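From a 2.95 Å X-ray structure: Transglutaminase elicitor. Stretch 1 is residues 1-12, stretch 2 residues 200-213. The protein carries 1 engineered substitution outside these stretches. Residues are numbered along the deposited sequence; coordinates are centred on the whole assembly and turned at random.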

# COMPACT_ATOMS: atom_id res chain seq x y z
N GLU A 1 -18.06 -13.20 15.57
CA GLU A 1 -18.36 -11.91 16.25
C GLU A 1 -19.09 -10.95 15.31
O GLU A 1 -18.76 -10.86 14.13
N ALA A 2 -20.07 -10.23 15.87
CA ALA A 2 -20.93 -9.30 15.12
C ALA A 2 -20.17 -8.21 14.34
O ALA A 2 -19.06 -7.80 14.71
N ASN A 3 -20.79 -7.74 13.25
CA ASN A 3 -20.19 -6.80 12.31
C ASN A 3 -20.65 -5.36 12.54
O ASN A 3 -21.86 -5.09 12.65
N GLY A 4 -19.69 -4.44 12.60
CA GLY A 4 -19.97 -3.01 12.80
C GLY A 4 -20.22 -2.23 11.51
O GLY A 4 -19.35 -2.15 10.64
N ASN A 5 -21.41 -1.65 11.40
CA ASN A 5 -21.82 -0.91 10.20
C ASN A 5 -21.16 0.47 10.03
O ASN A 5 -21.49 1.20 9.10
N GLN A 6 -20.24 0.81 10.94
CA GLN A 6 -19.54 2.10 10.91
C GLN A 6 -18.63 2.24 9.69
O GLN A 6 -18.66 3.26 9.00
N ASP A 7 -17.83 1.21 9.42
CA ASP A 7 -16.90 1.20 8.29
C ASP A 7 -17.62 1.02 6.95
O ASP A 7 -17.18 1.55 5.93
N ILE A 8 -18.72 0.27 6.96
CA ILE A 8 -19.55 0.07 5.77
C ILE A 8 -20.19 1.40 5.34
O ILE A 8 -20.27 1.70 4.15
N ALA A 9 -20.63 2.18 6.33
CA ALA A 9 -21.20 3.51 6.10
C ALA A 9 -20.23 4.41 5.34
O ALA A 9 -20.62 5.07 4.37
N LYS A 10 -18.97 4.44 5.79
CA LYS A 10 -17.92 5.24 5.15
C LYS A 10 -17.78 4.88 3.68
O LYS A 10 -17.62 5.76 2.83
N LEU A 11 -17.82 3.58 3.39
CA LEU A 11 -17.72 3.08 2.02
C LEU A 11 -18.94 3.46 1.18
O LEU A 11 -18.81 3.93 0.05
N GLU A 12 -20.13 3.26 1.75
CA GLU A 12 -21.39 3.54 1.07
C GLU A 12 -21.54 5.02 0.75
O GLU A 12 -22.12 5.38 -0.27
N LEU A 200 -9.36 -6.53 12.57
CA LEU A 200 -10.30 -6.19 11.51
C LEU A 200 -11.25 -7.37 11.33
O LEU A 200 -10.80 -8.49 11.12
N ASN A 201 -12.55 -7.11 11.44
CA ASN A 201 -13.55 -8.16 11.30
C ASN A 201 -13.49 -8.82 9.93
O ASN A 201 -13.48 -8.13 8.91
N PRO A 202 -13.43 -10.17 9.89
CA PRO A 202 -13.36 -10.89 8.62
C PRO A 202 -14.63 -10.74 7.77
O PRO A 202 -14.56 -10.85 6.55
N ALA A 203 -15.76 -10.50 8.43
CA ALA A 203 -17.00 -10.16 7.72
C ALA A 203 -16.77 -8.89 6.92
O ALA A 203 -17.06 -8.85 5.72
N TYR A 204 -16.24 -7.86 7.57
CA TYR A 204 -15.93 -6.61 6.90
C TYR A 204 -14.91 -6.83 5.78
O TYR A 204 -15.09 -6.33 4.67
N PHE A 205 -13.85 -7.59 6.07
CA PHE A 205 -12.82 -7.88 5.08
C PHE A 205 -13.42 -8.44 3.79
O PHE A 205 -13.15 -7.92 2.70
N HIS A 206 -14.24 -9.49 3.92
CA HIS A 206 -14.87 -10.13 2.76
C HIS A 206 -15.80 -9.18 2.02
O HIS A 206 -15.67 -9.01 0.81
N ILE A 207 -16.71 -8.54 2.76
CA ILE A 207 -17.68 -7.60 2.18
C ILE A 207 -16.98 -6.47 1.40
O ILE A 207 -17.36 -6.17 0.27
N ALA A 208 -15.97 -5.86 2.02
CA ALA A 208 -15.21 -4.78 1.39
C ALA A 208 -14.46 -5.26 0.15
O ALA A 208 -14.57 -4.66 -0.92
N SER A 209 -13.71 -6.36 0.29
CA SER A 209 -12.88 -6.88 -0.80
C SER A 209 -13.70 -7.29 -2.01
O SER A 209 -13.32 -7.02 -3.14
N ALA A 210 -14.84 -7.94 -1.76
CA ALA A 210 -15.71 -8.41 -2.83
C ALA A 210 -16.41 -7.27 -3.57
O ALA A 210 -16.49 -7.27 -4.79
N ASN A 211 -16.92 -6.29 -2.81
CA ASN A 211 -17.59 -5.13 -3.38
C ASN A 211 -16.65 -4.20 -4.15
O ASN A 211 -16.95 -3.82 -5.28
N ILE A 212 -15.51 -3.86 -3.56
CA ILE A 212 -14.58 -2.90 -4.16
C ILE A 212 -13.88 -3.47 -5.40
O ILE A 212 -13.94 -2.87 -6.48
N LEU A 213 -13.23 -4.62 -5.25
CA LEU A 213 -12.55 -5.28 -6.37
C LEU A 213 -13.51 -5.89 -7.39
O LEU A 213 -13.23 -5.88 -8.59

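The N-terminal segment approaches the helix formed by residues 202-213 first as a loop and then as a helix of its own. The two helices run nearly parallel, with 15° between their directions and a closest axial approach of 10.6 Å, and the stretches together bury 464 Å² of surface.

Contact begins at the backbone. The carbonyl of Glu1 accepts a weak hydrogen bond from the side-chain amide of Asn201, with 3.3 Å between Glu1 O and Asn201 ND2 and a nearly linear approach of the N-H. The Glu1 side chain, chi1 t, points sideways. Ala2 turns its CB away; its O lies 3.0 Å from Asn201 ND2, but the angle is too poor for a hydrogen bond. Asn201, chi1 t, points toward stretch 1 and uses both ends of its amide: while ND2 reaches Glu1, OD1 caps the helix by accepting from the backbone, with Ala203 N to Asn201 OD1 at 2.9 Å.

Asn3 lies nearest in register to Ala203, their CA atoms 6.5 Å apart. Its CB points sideways, yet the t rotamer at chi1 brings the amide closer to the opposing helix. There it makes van der Waals contacts: Asn3 CG is 4.1 Å from Ala203 CB, Asn3 OD1 is 3.8 Å from Tyr204 CB, and Asn3 ND2 is 3.9 Å from Ile207 CD1. Ile207, chi1 m and chi2 t, points toward stretch 1. Gly4, without a side chain, and the exposed Asn5 and Gln6 take no part in the packing.

Asp7, chi1 m, points toward stretch 2 and lays its methylene over one face of the Tyr204 ring, a CH-pi contact with Asp7 CB 4.1 Å from the centroid of the Tyr204 ring. Asp7 OD2 is hydrogen-bonded elsewhere in the structure, and Asp7 OD1 forms a long salt bridge with Lys10 NZ, at 3.9 Å. Ile8 (m, t) starts sideways but reaches the edge of the same ring, with Ile8 CG1 4.1 Å from Tyr204 CD1.

Tyr204, chi1 t, is thus the centre of the interface, with the largest covered area of any residue here. Leu11 (m, t) extends the contact along the helix: Leu11 CD1 lies 3.7 Å from Tyr204 CE1 and 4.1 Å from Ala208 CB, and the closest pair with Ile212 is Leu11 CD2 to Ile212 CD1 at 4.0 Å. Ile212, also m and t, sets out sideways and brings its end nearer to complete this apolar patch. The Tyr204 hydroxyl is hydrogen-bonded elsewhere in the structure.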

# COMPACT_ATOMS: atom_id res chain seq x y z
CB GLU A 1 -17.07 -11.27 16.76
CG GLU A 1 -17.25 -10.16 17.80
CD GLU A 1 -15.95 -9.50 18.19
OE1 GLU A 1 -15.01 -9.47 17.36
OE2 GLU A 1 -15.85 -9.01 19.33
CB ALA A 2 -21.97 -8.67 16.05
CB ASN A 3 -20.52 -7.25 10.88
CG ASN A 3 -19.79 -6.43 9.82
OD1 ASN A 3 -18.63 -6.05 10.00
ND2 ASN A 3 -20.47 -6.17 8.71
CB ASN A 5 -23.35 -0.82 10.11
CG ASN A 5 -23.98 -0.07 11.29
OD1 ASN A 5 -23.29 0.43 12.18
ND2 ASN A 5 -25.31 0.00 11.29
CB GLN A 6 -18.73 2.28 12.20
CG GLN A 6 -18.11 3.67 12.37
CD GLN A 6 -19.02 4.67 13.05
OE1 GLN A 6 -20.23 4.72 12.80
NE2 GLN A 6 -18.44 5.49 13.93
CB ASP A 7 -15.84 0.12 8.48
CG ASP A 7 -14.78 0.51 9.50
OD1 ASP A 7 -14.33 1.68 9.49
OD2 ASP A 7 -14.38 -0.36 10.30
CB ILE A 8 -20.61 -1.04 5.97
CG1 ILE A 8 -19.92 -2.40 6.10
CG2 ILE A 8 -21.60 -1.09 4.81
CD1 ILE A 8 -20.84 -3.53 6.50
CB ALA A 9 -21.62 4.15 7.41
CB LYS A 10 -16.57 5.05 5.85
CG LYS A 10 -16.52 5.46 7.32
CD LYS A 10 -15.09 5.44 7.82
CE LYS A 10 -15.03 5.25 9.33
NZ LYS A 10 -13.68 5.55 9.89
CB LEU A 11 -17.52 1.56 2.00
CG LEU A 11 -16.19 0.98 2.50
CD1 LEU A 11 -16.27 -0.53 2.56
CD2 LEU A 11 -15.02 1.41 1.63
CB GLU A 12 -22.59 3.03 1.88
CG GLU A 12 -22.74 1.50 1.86
CD GLU A 12 -23.92 0.99 2.67
OE1 GLU A 12 -24.34 -0.16 2.44
OE2 GLU A 12 -24.43 1.73 3.54
CB LEU A 200 -9.52 -5.94 10.21
CG LEU A 200 -10.24 -5.57 8.91
CD1 LEU A 200 -10.44 -4.08 8.82
CD2 LEU A 200 -9.43 -6.06 7.73
CB ASN A 201 -14.96 -7.60 11.58
CG ASN A 201 -15.96 -8.68 11.94
OD1 ASN A 201 -16.17 -9.63 11.19
ND2 ASN A 201 -16.58 -8.54 13.10
CB PRO A 202 -13.14 -12.34 9.04
CG PRO A 202 -13.60 -12.42 10.44
CD PRO A 202 -13.33 -11.09 11.04
CB ALA A 203 -18.15 -9.97 8.69
CB TYR A 204 -15.48 -5.51 7.87
CG TYR A 204 -15.05 -4.28 7.12
CD1 TYR A 204 -15.99 -3.49 6.46
CD2 TYR A 204 -13.71 -3.93 7.03
CE1 TYR A 204 -15.60 -2.37 5.74
CE2 TYR A 204 -13.31 -2.81 6.31
CZ TYR A 204 -14.26 -2.04 5.67
OH TYR A 204 -13.88 -0.93 4.95
CB PHE A 205 -11.76 -8.83 5.66
CG PHE A 205 -10.75 -9.30 4.65
CD1 PHE A 205 -9.75 -8.45 4.20
CD2 PHE A 205 -10.80 -10.60 4.14
CE1 PHE A 205 -8.81 -8.88 3.26
CE2 PHE A 205 -9.87 -11.03 3.20
CZ PHE A 205 -8.87 -10.17 2.76
CB HIS A 206 -15.62 -11.40 3.18
CG HIS A 206 -16.04 -12.27 2.03
ND1 HIS A 206 -15.24 -13.28 1.53
CD2 HIS A 206 -17.17 -12.29 1.28
CE1 HIS A 206 -15.86 -13.88 0.53
NE2 HIS A 206 -17.03 -13.29 0.36
CB ILE A 207 -18.64 -7.02 3.25
CG1 ILE A 207 -19.55 -8.13 3.80
CG2 ILE A 207 -19.47 -5.87 2.69
CD1 ILE A 207 -20.19 -7.80 5.14
CB ALA A 208 -14.25 -4.14 2.39
CB SER A 209 -12.03 -8.06 -0.31
OG SER A 209 -11.22 -7.70 0.79
CB ALA A 210 -16.73 -9.41 -2.29
CB ASN A 211 -18.33 -4.34 -2.29
CG ASN A 211 -19.70 -4.91 -1.98
OD1 ASN A 211 -20.69 -4.54 -2.61
ND2 ASN A 211 -19.77 -5.79 -0.99
CB ILE A 212 -13.56 -2.34 -3.12
CG1 ILE A 212 -14.30 -1.60 -2.00
CG2 ILE A 212 -12.57 -1.40 -3.79
CD1 ILE A 212 -13.51 -1.44 -0.71
CB LEU A 213 -11.58 -6.37 -5.87
CG LEU A 213 -10.16 -6.09 -5.36
CD1 LEU A 213 -9.35 -5.23 -6.33
CD2 LEU A 213 -10.16 -5.48 -3.98